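Local coordinates for protein ethylbenzene dehydrogenase alpha-subunit (Aromatoleum aromaticum, PDB 2IVF) that carries a molybdenum atom, an iron/sulfur cluster and the dinucleotides MGD and MD1, as a member of the molybdopterin oxidoreductase family, at residues G839-K844 against F895-D900; T834-G839 against G968-I973; W565-L570 against T830-P835. All blocks are in the same frame, centred on the assembly; numbering follows the deposited sequence.

Interaction 1 (G839-K844 against F895-D900); sequences GDHPFK and FNDFAD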
ATOM      1  N   GLY A 839     -22.028  16.603  14.304  1.00 20.74           N
ATOM      2  CA  GLY A 839     -22.654  16.918  15.605  1.00 21.99           C
ATOM      3  C   GLY A 839     -21.587  16.904  16.670  1.00 22.07           C
ATOM      4  O   GLY A 839     -20.401  16.797  16.382  1.00 23.62           O
ATOM      5  N   ASP A 840     -22.009  17.016  17.912  1.00 23.86           N
ATOM      6  CA  ASP A 840     -21.098  17.135  19.001  1.00 23.96           C
ATOM      7  C   ASP A 840     -20.757  15.752  19.517  1.00 23.92           C
ATOM      8  O   ASP A 840     -21.412  15.220  20.429  1.00 24.25           O
ATOM      9  CB  ASP A 840     -21.732  17.971  20.110  1.00 25.39           C
ATOM     10  CG  ASP A 840     -20.751  18.243  21.232  1.00 28.46           C
ATOM     11  OD1 ASP A 840     -19.565  17.893  21.062  1.00 33.04           O
ATOM     12  OD2 ASP A 840     -21.168  18.758  22.266  1.00 33.20           O
ATOM     13  N   HIS A 841     -19.727  15.171  18.927  1.00 23.86           N
ATOM     14  CA  HIS A 841     -19.272  13.856  19.266  1.00 23.85           C
ATOM     15  C   HIS A 841     -17.811  14.008  19.511  1.00 23.75           C
ATOM     16  O   HIS A 841     -17.184  14.885  18.936  1.00 24.75           O
ATOM     17  CB  HIS A 841     -19.544  12.869  18.111  1.00 22.90           C
ATOM     18  CG  HIS A 841     -20.999  12.538  17.942  1.00 23.87           C
ATOM     19  ND1 HIS A 841     -21.807  13.176  17.022  1.00 27.63           N
ATOM     20  CD2 HIS A 841     -21.794  11.677  18.600  1.00 24.31           C
ATOM     21  CE1 HIS A 841     -23.042  12.734  17.143  1.00 25.21           C
ATOM     22  NE2 HIS A 841     -23.063  11.814  18.087  1.00 27.25           N
ATOM     23  N   PRO A 842     -17.259  13.168  20.375  1.00 24.11           N
ATOM     24  CA  PRO A 842     -15.940  13.460  20.903  1.00 24.07           C
ATOM     25  C   PRO A 842     -14.726  13.060  20.084  1.00 24.25           C
ATOM     26  O   PRO A 842     -13.677  13.638  20.334  1.00 24.22           O
ATOM     27  CB  PRO A 842     -15.938  12.723  22.237  1.00 23.31           C
ATOM     28  CG  PRO A 842     -16.709  11.561  21.981  1.00 23.93           C
ATOM     29  CD  PRO A 842     -17.795  11.948  20.978  1.00 22.66           C
ATOM     30  N   PHE A 843     -14.821  12.131  19.123  1.00 23.66           N
ATOM     31  CA  PHE A 843     -13.632  11.784  18.356  1.00 23.95           C
ATOM     32  C   PHE A 843     -13.619  12.607  17.081  1.00 24.78           C
ATOM     33  O   PHE A 843     -14.665  12.967  16.549  1.00 24.18           O
ATOM     34  CB  PHE A 843     -13.545  10.305  17.982  1.00 24.25           C
ATOM     35  CG  PHE A 843     -13.368   9.400  19.157  1.00 22.78           C
ATOM     36  CD1 PHE A 843     -14.462   9.051  19.924  1.00 24.25           C
ATOM     37  CD2 PHE A 843     -12.095   8.929  19.532  1.00 23.69           C
ATOM     38  CE1 PHE A 843     -14.314   8.224  21.033  1.00 24.94           C
ATOM     39  CE2 PHE A 843     -11.948   8.103  20.642  1.00 23.41           C
ATOM     40  CZ  PHE A 843     -13.047   7.742  21.374  1.00 23.85           C
ATOM     41  N   LYS A 844     -12.424  12.920  16.628  1.00 24.53           N
ATOM     42  CA  LYS A 844     -12.197  13.463  15.289  1.00 24.49           C
ATOM     43  C   LYS A 844     -11.627  12.355  14.436  1.00 23.96           C
ATOM     44  O   LYS A 844     -10.570  11.797  14.749  1.00 24.72           O
ATOM     45  CB  LYS A 844     -11.271  14.663  15.342  1.00 24.34           C
ATOM     46  CG  LYS A 844     -11.975  15.928  15.724  1.00 27.16           C
ATOM     47  CD  LYS A 844     -11.066  17.096  15.403  1.00 28.27           C
ATOM     48  CE  LYS A 844     -11.723  18.395  15.695  1.00 30.04           C
ATOM     49  NZ  LYS A 844     -10.787  19.493  15.376  1.00 30.42           N
ATOM     50  N   PHE A 895     -20.319   6.325  14.904  1.00 22.76           N
ATOM     51  CA  PHE A 895     -21.547   6.987  14.548  1.00 23.00           C
ATOM     52  C   PHE A 895     -21.521   8.465  14.829  1.00 23.01           C
ATOM     53  O   PHE A 895     -20.768   8.930  15.679  1.00 22.53           O
ATOM     54  CB  PHE A 895     -22.764   6.302  15.264  1.00 23.63           C
ATOM     55  CG  PHE A 895     -22.763   6.435  16.773  1.00 25.13           C
ATOM     56  CD1 PHE A 895     -21.988   5.588  17.563  1.00 25.28           C
ATOM     57  CD2 PHE A 895     -23.539   7.393  17.393  1.00 24.68           C
ATOM     58  CE1 PHE A 895     -22.006   5.710  18.928  1.00 26.38           C
ATOM     59  CE2 PHE A 895     -23.562   7.525  18.773  1.00 25.21           C
ATOM     60  CZ  PHE A 895     -22.795   6.692  19.541  1.00 25.95           C
ATOM     61  N   ASN A 896     -22.422   9.190  14.171  1.00 22.44           N
ATOM     62  CA  ASN A 896     -22.627  10.567  14.514  1.00 21.80           C
ATOM     63  C   ASN A 896     -24.064  10.907  14.233  1.00 23.00           C
ATOM     64  O   ASN A 896     -24.896   9.994  14.161  1.00 25.33           O
ATOM     65  CB  ASN A 896     -21.630  11.477  13.801  1.00 22.01           C
ATOM     66  CG  ASN A 896     -21.681  11.398  12.267  1.00 20.79           C
ATOM     67  OD1 ASN A 896     -22.650  10.967  11.666  1.00 22.92           O
ATOM     68  ND2 ASN A 896     -20.613  11.837  11.639  1.00 20.47           N
ATOM     69  N   ASP A 897     -24.381  12.184  14.121  1.00 21.99           N
ATOM     70  CA  ASP A 897     -25.765  12.570  13.929  1.00 22.83           C
ATOM     71  C   ASP A 897     -26.346  12.144  12.589  1.00 22.60           C
ATOM     72  O   ASP A 897     -27.562  12.159  12.415  1.00 24.78           O
ATOM     73  CB  ASP A 897     -25.942  14.077  14.175  1.00 22.34           C
ATOM     74  CG  ASP A 897     -25.828  14.442  15.640  1.00 24.91           C
ATOM     75  OD1 ASP A 897     -25.653  13.505  16.483  1.00 22.55           O
ATOM     76  OD2 ASP A 897     -25.847  15.665  15.953  1.00 24.43           O
ATOM     77  N   PHE A 898     -25.509  11.718  11.664  1.00 23.72           N
ATOM     78  CA  PHE A 898     -25.955  11.384  10.327  1.00 23.50           C
ATOM     79  C   PHE A 898     -26.090   9.897  10.060  1.00 23.07           C
ATOM     80  O   PHE A 898     -27.069   9.489   9.474  1.00 22.54           O
ATOM     81  CB  PHE A 898     -25.034  12.006   9.293  1.00 22.71           C
ATOM     82  CG  PHE A 898     -25.467  11.747   7.910  1.00 21.19           C
ATOM     83  CD1 PHE A 898     -26.542  12.415   7.363  1.00 23.72           C
ATOM     84  CD2 PHE A 898     -24.806  10.800   7.138  1.00 23.66           C
ATOM     85  CE1 PHE A 898     -26.958  12.157   6.052  1.00 22.77           C
ATOM     86  CE2 PHE A 898     -25.215  10.530   5.820  1.00 23.91           C
ATOM     87  CZ  PHE A 898     -26.291  11.205   5.279  1.00 23.44           C
ATOM     88  N   ALA A 899     -25.117   9.093  10.484  1.00 23.49           N
ATOM     89  CA  ALA A 899     -25.142   7.673  10.156  1.00 23.81           C
ATOM     90  C   ALA A 899     -24.181   6.911  11.039  1.00 24.23           C
ATOM     91  O   ALA A 899     -23.632   7.459  11.974  1.00 22.13           O
ATOM     92  CB  ALA A 899     -24.787   7.466   8.664  1.00 23.75           C
ATOM     93  N   ASP A 900     -24.033   5.629  10.759  1.00 25.42           N
ATOM     94  CA  ASP A 900     -23.171   4.775  11.561  1.00 25.82           C
ATOM     95  C   ASP A 900     -22.591   3.668  10.734  1.00 25.70           C
ATOM     96  O   ASP A 900     -23.100   3.356   9.659  1.00 25.23           O
ATOM     97  CB  ASP A 900     -23.938   4.158  12.726  1.00 26.51           C
ATOM     98  CG  ASP A 900     -25.007   3.142  12.273  1.00 32.87           C
ATOM     99  OD1 ASP A 900     -25.918   3.522  11.501  1.00 37.30           O
ATOM    100  OD2 ASP A 900     -24.935   1.964  12.692  1.00 36.45           O
TER
HETATM  101  O   HOH W   1     -24.834  16.577  18.226  1.00 29.05           O
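The imidazole of His-841 lies against the backbone of Asn-896, whose CA sits over one ring face, 3.8 Å from the ring centroid of His-841, as a CH-pi contact. The ring thereby covers the turn joining strands 891-895 and 900-908, two antiparallel neighbours in the dinucleotide-binding domain, whose family belongs to the double-psi beta-barrel clan. Asn-896 CB comes beside the same ring, 3.6 Å from His-841 ND1, and Phe-895 O also stands over that face, toward the rim. A flat ring suits this place because it can lie against main-chain atoms and the first side-chain carbon of Asn-896. The phenyl ring of Phe-895 adds an oblique aromatic neighbour, with its centroid 5.9 Å from that of the His-841 ring.

Asp-897 touches the loop before strand 843-846 through its carboxylate: OD2 lies 3.4 Å from CA of Gly-839, where any CB would collide with it. Water 1 completes this grip, donating to Asp-897 OD2 at 2.7 Å and accepting from Asp-840 N at 2.9 Å.

Further out, a weak bond to Gly-838 O steadies His-841 ND1, while Asn-896 ND2 is held by the carbonyls of Arg-970 and Leu-935. The side chain of Asn-896 takes the crowded position between its own N and carbonyl carbon (chi1 59°) and closes an Asx turn. Its OD1 accepts weakly from Ala-899 N and more firmly from Phe-898 N at 3.0 Å, a donor that stands 38° out of the amide carbonyl plane.

Interaction 2 (T834-G839 against G968-I973); sequences TPMVGG and GVRVSI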
ATOM      1  N   THR A 834     -11.748  22.743  13.110  1.00 21.83           N
ATOM      2  CA  THR A 834     -12.674  22.030  12.240  1.00 22.54           C
ATOM      3  C   THR A 834     -14.092  22.262  12.684  1.00 23.03           C
ATOM      4  O   THR A 834     -14.384  22.180  13.889  1.00 23.78           O
ATOM      5  CB  THR A 834     -12.430  20.532  12.362  1.00 23.22           C
ATOM      6  OG1 THR A 834     -11.012  20.302  12.374  1.00 22.31           O
ATOM      7  CG2 THR A 834     -13.120  19.780  11.203  1.00 20.70           C
ATOM      8  N   PRO A 835     -15.001  22.573  11.745  1.00 23.73           N
ATOM      9  CA  PRO A 835     -16.410  22.627  12.097  1.00 24.06           C
ATOM     10  C   PRO A 835     -16.889  21.298  12.696  1.00 24.13           C
ATOM     11  O   PRO A 835     -16.298  20.264  12.430  1.00 23.64           O
ATOM     12  CB  PRO A 835     -17.060  22.879  10.758  1.00 24.54           C
ATOM     13  CG  PRO A 835     -16.078  23.688  10.042  1.00 24.80           C
ATOM     14  CD  PRO A 835     -14.796  22.975  10.343  1.00 24.12           C
ATOM     15  N   MET A 836     -17.898  21.352  13.544  1.00 23.80           N
ATOM     16  CA  MET A 836     -18.429  20.163  14.216  1.00 25.48           C
ATOM     17  C   MET A 836     -19.345  19.390  13.269  1.00 22.38           C
ATOM     18  O   MET A 836     -20.517  19.168  13.521  1.00 22.34           O
ATOM     19  CB  MET A 836     -19.137  20.563  15.531  1.00 25.70           C
ATOM     20  CG  MET A 836     -18.085  20.901  16.635  1.00 30.84           C
ATOM     21  SD  MET A 836     -18.842  21.364  18.193  1.00 39.57           S
ATOM     22  CE  MET A 836     -19.051  19.710  18.874  1.00 41.91           C
ATOM     23  N   VAL A 837     -18.768  18.988  12.141  1.00 22.28           N
ATOM     24  CA  VAL A 837     -19.464  18.170  11.162  1.00 21.89           C
ATOM     25  C   VAL A 837     -19.818  16.822  11.804  1.00 21.67           C
ATOM     26  O   VAL A 837     -18.931  16.127  12.304  1.00 22.69           O
ATOM     27  CB  VAL A 837     -18.591  17.888   9.934  1.00 22.06           C
ATOM     28  CG1 VAL A 837     -19.395  17.131   8.856  1.00 23.13           C
ATOM     29  CG2 VAL A 837     -17.907  19.200   9.378  1.00 20.71           C
ATOM     30  N   GLY A 838     -21.101  16.453  11.737  1.00 22.04           N
ATOM     31  CA  GLY A 838     -21.597  15.236  12.342  1.00 21.45           C
ATOM     32  C   GLY A 838     -22.234  15.445  13.703  1.00 21.88           C
ATOM     33  O   GLY A 838     -22.872  14.540  14.222  1.00 22.52           O
ATOM     34  N   GLY A 839     -22.028  16.603  14.304  1.00 20.74           N
ATOM     35  CA  GLY A 839     -22.654  16.918  15.605  1.00 21.99           C
ATOM     36  C   GLY A 839     -21.587  16.904  16.670  1.00 22.07           C
ATOM     37  O   GLY A 839     -20.401  16.797  16.382  1.00 23.62           O
ATOM     38  N   GLY A 968     -11.473  15.079  10.318  1.00 22.88           N
ATOM     39  CA  GLY A 968     -11.849  15.759  11.525  1.00 22.74           C
ATOM     40  C   GLY A 968     -13.341  15.747  11.777  1.00 21.97           C
ATOM     41  O   GLY A 968     -13.819  16.352  12.720  1.00 23.71           O
ATOM     42  N   VAL A 969     -14.094  15.059  10.914  1.00 22.16           N
ATOM     43  CA  VAL A 969     -15.500  14.855  11.173  1.00 21.56           C
ATOM     44  C   VAL A 969     -15.651  14.214  12.554  1.00 21.39           C
ATOM     45  O   VAL A 969     -14.791  13.430  13.013  1.00 21.27           O
ATOM     46  CB  VAL A 969     -16.157  14.045  10.065  1.00 21.78           C
ATOM     47  CG1 VAL A 969     -17.583  13.506  10.492  1.00 19.71           C
ATOM     48  CG2 VAL A 969     -16.274  14.949   8.799  1.00 21.87           C
ATOM     49  N   ARG A 970     -16.722  14.574  13.226  1.00 22.04           N
ATOM     50  CA  ARG A 970     -16.978  14.069  14.538  1.00 22.13           C
ATOM     51  C   ARG A 970     -17.670  12.722  14.496  1.00 21.56           C
ATOM     52  O   ARG A 970     -18.675  12.546  13.810  1.00 20.42           O
ATOM     53  CB  ARG A 970     -17.868  15.040  15.309  1.00 22.85           C
ATOM     54  CG  ARG A 970     -17.235  16.406  15.547  1.00 25.06           C
ATOM     55  CD  ARG A 970     -15.820  16.331  16.103  1.00 29.86           C
ATOM     56  NE  ARG A 970     -15.253  17.620  16.515  1.00 28.02           N
ATOM     57  CZ  ARG A 970     -15.379  18.156  17.746  1.00 36.78           C
ATOM     58  NH1 ARG A 970     -16.060  17.562  18.723  1.00 37.94           N
ATOM     59  NH2 ARG A 970     -14.813  19.322  18.034  1.00 37.78           N
ATOM     60  N   VAL A 971     -17.168  11.797  15.306  1.00 21.31           N
ATOM     61  CA  VAL A 971     -17.826  10.530  15.533  1.00 21.68           C
ATOM     62  C   VAL A 971     -17.779  10.182  17.007  1.00 22.15           C
ATOM     63  O   VAL A 971     -16.923  10.660  17.718  1.00 22.23           O
ATOM     64  CB  VAL A 971     -17.186   9.395  14.743  1.00 22.41           C
ATOM     65  CG1 VAL A 971     -17.291   9.711  13.253  1.00 22.43           C
ATOM     66  CG2 VAL A 971     -15.731   9.121  15.204  1.00 23.15           C
ATOM     67  N   SER A 972     -18.767   9.405  17.442  1.00 22.53           N
ATOM     68  CA  SER A 972     -18.743   8.705  18.727  1.00 22.13           C
ATOM     69  C   SER A 972     -18.389   7.238  18.440  1.00 22.64           C
ATOM     70  O   SER A 972     -18.610   6.764  17.348  1.00 23.55           O
ATOM     71  CB  SER A 972     -20.108   8.815  19.372  1.00 22.29           C
ATOM     72  OG  SER A 972     -20.250  10.023  20.116  1.00 22.16           O
ATOM     73  N   ILE A 973     -17.824   6.534  19.408  1.00 22.01           N
ATOM     74  CA  ILE A 973     -17.499   5.124  19.234  1.00 21.87           C
ATOM     75  C   ILE A 973     -18.065   4.337  20.411  1.00 22.18           C
ATOM     76  O   ILE A 973     -17.979   4.767  21.556  1.00 22.30           O
ATOM     77  CB  ILE A 973     -15.967   4.921  19.126  1.00 21.96           C
ATOM     78  CG1 ILE A 973     -15.381   5.740  17.983  1.00 22.54           C
ATOM     79  CG2 ILE A 973     -15.633   3.450  18.968  1.00 22.87           C
ATOM     80  CD1 ILE A 973     -13.783   5.896  18.028  1.00 22.40           C
TER
HETATM   81  O   HOH W   2     -13.333  20.977  16.008  1.00 32.25           O
HETATM   82  O   HOH W   3     -14.728  18.549  14.062  1.00 23.85           O
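Arg-970 lies across the turn formed by Met-836 to Gly-839, and its backbone and side chain meet different parts of it. Arg-970 N donates to Val-837 O at 2.9 Å, an almost straight bond of 164°. CB and CG of Arg-970 then run past Gly-839 O, each 3.3 Å from it. The chain bends at chi2 (-49°), which turns CD away from an extended course.

Met-836 lies over one face of the Arg-970 guanidinium. Its CG stands above the plane toward the rim, 3.9 Å from Arg-970 NH2, and a bend at chi3 (86°) brings CE to 3.7 Å from Arg-970 NH1. A long, flexible and apolar thioether can follow a flat cation in this way without competing for its N-H groups. Those are used by others: NE donates to water 3 at 2.7 Å, and that water in turn donates to the carbonyls of Pro-835 and Gly-968; NH2 reaches Thr-834 O through water 2, and NH1 is bound to His-841 O.

The contact joins the loop before strand 843-846 to strand 969-975, part of the six-stranded sheet of the double-psi beta-barrel-type domain. The loop turns here by a type II beta turn, in which Gly-838 has backbone angles that suit glycine, and a CB there would strike Arg-970 O. Beside it, branched Val-837 and Val-969 pack against each other in the buried part of the contact, CG1 of Val-837 lying 3.8 Å from CG2 of Val-969. Gly-968 likewise gives way to Thr-834, whose methyl CG2 rests 3.8 Å from Gly-968 O, while its OG1 is bound by Lys-844 NZ.

Interaction 3 (W565-L570 against T830-P835); sequences WTDPAL and THKDTP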
ATOM      1  N   TRP A 565     -23.135  22.180  11.129  1.00 22.82           N
ATOM      2  CA  TRP A 565     -21.943  21.543  10.594  1.00 23.35           C
ATOM      3  C   TRP A 565     -21.095  22.498   9.771  1.00 22.41           C
ATOM      4  O   TRP A 565     -20.239  22.074   9.086  1.00 21.28           O
ATOM      5  CB  TRP A 565     -22.321  20.355   9.704  1.00 22.81           C
ATOM      6  CG  TRP A 565     -23.146  19.320  10.402  1.00 22.30           C
ATOM      7  CD1 TRP A 565     -23.290  19.151  11.760  1.00 22.08           C
ATOM      8  CD2 TRP A 565     -23.904  18.292   9.787  1.00 21.25           C
ATOM      9  NE1 TRP A 565     -24.102  18.076  12.015  1.00 22.50           N
ATOM     10  CE2 TRP A 565     -24.495  17.531  10.817  1.00 23.53           C
ATOM     11  CE3 TRP A 565     -24.174  17.948   8.451  1.00 23.66           C
ATOM     12  CZ2 TRP A 565     -25.361  16.468  10.547  1.00 21.62           C
ATOM     13  CZ3 TRP A 565     -25.013  16.885   8.191  1.00 23.34           C
ATOM     14  CH2 TRP A 565     -25.578  16.144   9.238  1.00 23.21           C
ATOM     15  N   THR A 566     -21.388  23.791   9.854  1.00 23.57           N
ATOM     16  CA  THR A 566     -20.727  24.839   9.088  1.00 23.75           C
ATOM     17  C   THR A 566     -19.789  25.600  10.020  1.00 23.38           C
ATOM     18  O   THR A 566     -20.019  25.691  11.216  1.00 23.77           O
ATOM     19  CB  THR A 566     -21.824  25.846   8.544  1.00 25.42           C
ATOM     20  OG1 THR A 566     -22.765  25.140   7.715  1.00 27.25           O
ATOM     21  CG2 THR A 566     -21.220  26.980   7.716  1.00 23.78           C
ATOM     22  N   ASP A 567     -18.724  26.166   9.483  1.00 23.75           N
ATOM     23  CA  ASP A 567     -17.849  27.080  10.260  1.00 23.89           C
ATOM     24  C   ASP A 567     -18.716  28.187  10.879  1.00 23.42           C
ATOM     25  O   ASP A 567     -19.370  28.929  10.144  1.00 23.47           O
ATOM     26  CB  ASP A 567     -16.801  27.651   9.283  1.00 24.06           C
ATOM     27  CG  ASP A 567     -15.982  28.798   9.847  1.00 25.14           C
ATOM     28  OD1 ASP A 567     -15.887  28.920  11.081  1.00 30.21           O
ATOM     29  OD2 ASP A 567     -15.391  29.558   9.009  1.00 24.95           O
ATOM     30  N   PRO A 568     -18.735  28.302  12.221  1.00 24.60           N
ATOM     31  CA  PRO A 568     -19.570  29.298  12.888  1.00 24.72           C
ATOM     32  C   PRO A 568     -19.193  30.751  12.657  1.00 25.22           C
ATOM     33  O   PRO A 568     -19.966  31.631  13.017  1.00 24.96           O
ATOM     34  CB  PRO A 568     -19.431  28.979  14.378  1.00 24.73           C
ATOM     35  CG  PRO A 568     -18.375  27.965  14.511  1.00 25.37           C
ATOM     36  CD  PRO A 568     -17.960  27.483  13.178  1.00 24.41           C
ATOM     37  N   ALA A 569     -18.023  30.997  12.084  1.00 26.14           N
ATOM     38  CA  ALA A 569     -17.602  32.331  11.687  1.00 27.07           C
ATOM     39  C   ALA A 569     -18.278  32.769  10.405  1.00 28.49           C
ATOM     40  O   ALA A 569     -18.156  33.939  10.010  1.00 28.48           O
ATOM     41  CB  ALA A 569     -16.064  32.384  11.515  1.00 26.67           C
ATOM     42  N   LEU A 570     -18.971  31.847   9.728  1.00 29.04           N
ATOM     43  CA  LEU A 570     -19.658  32.202   8.504  1.00 28.89           C
ATOM     44  C   LEU A 570     -21.059  32.716   8.857  1.00 30.20           C
ATOM     45  O   LEU A 570     -21.680  32.262   9.824  1.00 30.09           O
ATOM     46  CB  LEU A 570     -19.684  31.014   7.522  1.00 28.59           C
ATOM     47  CG  LEU A 570     -18.342  30.416   7.053  1.00 28.70           C
ATOM     48  CD1 LEU A 570     -18.564  29.259   6.039  1.00 24.45           C
ATOM     49  CD2 LEU A 570     -17.338  31.432   6.432  1.00 27.14           C
ATOM     50  N   THR A 830      -5.056  32.145   9.334  1.00 24.11           N
ATOM     51  CA  THR A 830      -5.593  32.172  10.666  1.00 23.12           C
ATOM     52  C   THR A 830      -5.990  30.755  10.999  1.00 23.38           C
ATOM     53  O   THR A 830      -6.187  29.937  10.094  1.00 21.10           O
ATOM     54  CB  THR A 830      -6.798  33.085  10.771  1.00 24.59           C
ATOM     55  OG1 THR A 830      -7.056  33.315  12.161  1.00 24.40           O
ATOM     56  CG2 THR A 830      -8.017  32.439  10.087  1.00 23.67           C
ATOM     57  N   HIS A 831      -6.071  30.472  12.295  1.00 22.82           N
ATOM     58  CA  HIS A 831      -6.490  29.157  12.762  1.00 21.98           C
ATOM     59  C   HIS A 831      -8.007  29.158  13.047  1.00 22.77           C
ATOM     60  O   HIS A 831      -8.537  30.055  13.752  1.00 20.16           O
ATOM     61  CB  HIS A 831      -5.776  28.767  14.049  1.00 22.65           C
ATOM     62  CG  HIS A 831      -6.358  27.537  14.665  1.00 23.07           C
ATOM     63  ND1 HIS A 831      -6.473  26.358  13.963  1.00 25.19           N
ATOM     64  CD2 HIS A 831      -6.948  27.325  15.861  1.00 23.27           C
ATOM     65  CE1 HIS A 831      -7.080  25.458  14.719  1.00 26.18           C
ATOM     66  NE2 HIS A 831      -7.365  26.014  15.877  1.00 24.16           N
ATOM     67  N   LYS A 832      -8.696  28.204  12.432  1.00 21.35           N
ATOM     68  CA  LYS A 832     -10.080  27.886  12.778  1.00 22.35           C
ATOM     69  C   LYS A 832     -10.148  26.424  13.042  1.00 22.22           C
ATOM     70  O   LYS A 832      -9.654  25.642  12.243  1.00 21.69           O
ATOM     71  CB  LYS A 832     -11.052  28.207  11.646  1.00 22.46           C
ATOM     72  CG  LYS A 832     -11.282  29.730  11.431  1.00 21.99           C
ATOM     73  CD  LYS A 832     -12.313  29.984  10.294  1.00 23.44           C
ATOM     74  CE  LYS A 832     -12.677  31.450  10.055  1.00 24.94           C
ATOM     75  NZ  LYS A 832     -13.729  31.507   8.999  1.00 23.39           N
ATOM     76  N   ASP A 833     -10.773  26.046  14.148  1.00 23.46           N
ATOM     77  CA  ASP A 833     -10.967  24.635  14.407  1.00 24.55           C
ATOM     78  C   ASP A 833     -11.959  24.018  13.409  1.00 23.28           C
ATOM     79  O   ASP A 833     -12.812  24.699  12.818  1.00 22.87           O
ATOM     80  CB  ASP A 833     -11.248  24.331  15.881  1.00 26.21           C
ATOM     81  CG  ASP A 833      -9.927  24.323  16.736  1.00 30.60           C
ATOM     82  OD1 ASP A 833      -9.855  25.069  17.711  1.00 37.76           O
ATOM     83  OD2 ASP A 833      -8.940  23.591  16.425  1.00 35.94           O
ATOM     84  N   THR A 834     -11.748  22.743  13.110  1.00 21.83           N
ATOM     85  CA  THR A 834     -12.674  22.030  12.240  1.00 22.54           C
ATOM     86  C   THR A 834     -14.092  22.262  12.684  1.00 23.03           C
ATOM     87  O   THR A 834     -14.384  22.180  13.889  1.00 23.78           O
ATOM     88  CB  THR A 834     -12.430  20.532  12.362  1.00 23.22           C
ATOM     89  OG1 THR A 834     -11.012  20.302  12.374  1.00 22.31           O
ATOM     90  CG2 THR A 834     -13.120  19.780  11.203  1.00 20.70           C
ATOM     91  N   PRO A 835     -15.001  22.573  11.745  1.00 23.73           N
ATOM     92  CA  PRO A 835     -16.410  22.627  12.097  1.00 24.06           C
ATOM     93  C   PRO A 835     -16.889  21.298  12.696  1.00 24.13           C
ATOM     94  O   PRO A 835     -16.298  20.264  12.430  1.00 23.64           O
ATOM     95  CB  PRO A 835     -17.060  22.879  10.758  1.00 24.54           C
ATOM     96  CG  PRO A 835     -16.078  23.688  10.042  1.00 24.80           C
ATOM     97  CD  PRO A 835     -14.796  22.975  10.343  1.00 24.12           C
TER
HETATM   98  O   HOH W   4     -14.725  26.352  11.773  1.00 20.76           O
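Asp-567 and Lys-832 form the charged part of the contact, a salt bridge with NZ of Lys-832 only 2.6 Å from OD2 of Asp-567. The ammonium approaches the syn lone pair of that oxygen. Asp-567 has CG anti to its backbone N (chi1 169°), which turns the carboxylate carbon toward Lys-832. The Lys-832 chain, extended beyond CG, crosses it at about a right angle, and its CD lies 3.4 Å from Asp-567 OD2. A long lysine suits the place because NZ has further partners in Glu-826 and the carbonyl of Ala-824; two carboxylates so near would be expected to favour its charged form.

Van der Waals contacts flank the bridge. The small CB of Ala-569 fits 3.5 Å from Lys-832 NZ. The ring of Pro-835 packs on the main chain of the other segment: its CG lies 3.7 Å from Asp-567 N, and its CB lies 3.7 Å from Trp-565 O. That carbonyl oxygen is buried and has no polar partner in the model.

Water 4 donates to Asp-567 OD1 at 2.9 Å and to Asp-833 O at 2.7 Å, a bridge between the segments. The same OD1 accepts from Ala-569 N at 3.1 Å, a donor well above the carboxylate plane. Leu-570 N donates to Asp-567 O. The contact ties the loop between helices 557-560 and 574-583 to the loop that follows helix 819-824 and leads to strand 843-846. OD2 of Asp-567 takes the lysine, while OD1 serves both the water and an Asx turn overlapping a type I beta turn.

In the fold
Interaction 2 is the buried member of the set; interactions 1 and 3 are only partly buried. Interactions 1 and 2 share Gly-839 and reach the same sheet, where strands 843-846 and 969-975 are neighbours, and Asp-897 N probably bonds Gly-838 O between them. Interactions 2 and 3 share Thr-834 and Pro-835, so the continuous loop 830-839 is held first by the 565-570 loop and then by the sheet. Trp-565 packs along that loop near Gly-838 and Gly-839. The chemistry changes on the way: a direct salt bridge in interaction 3, a backbone bond with a guanidinium held by waters and a carbonyl in interaction 2, and ring-on-backbone packing in interaction 1.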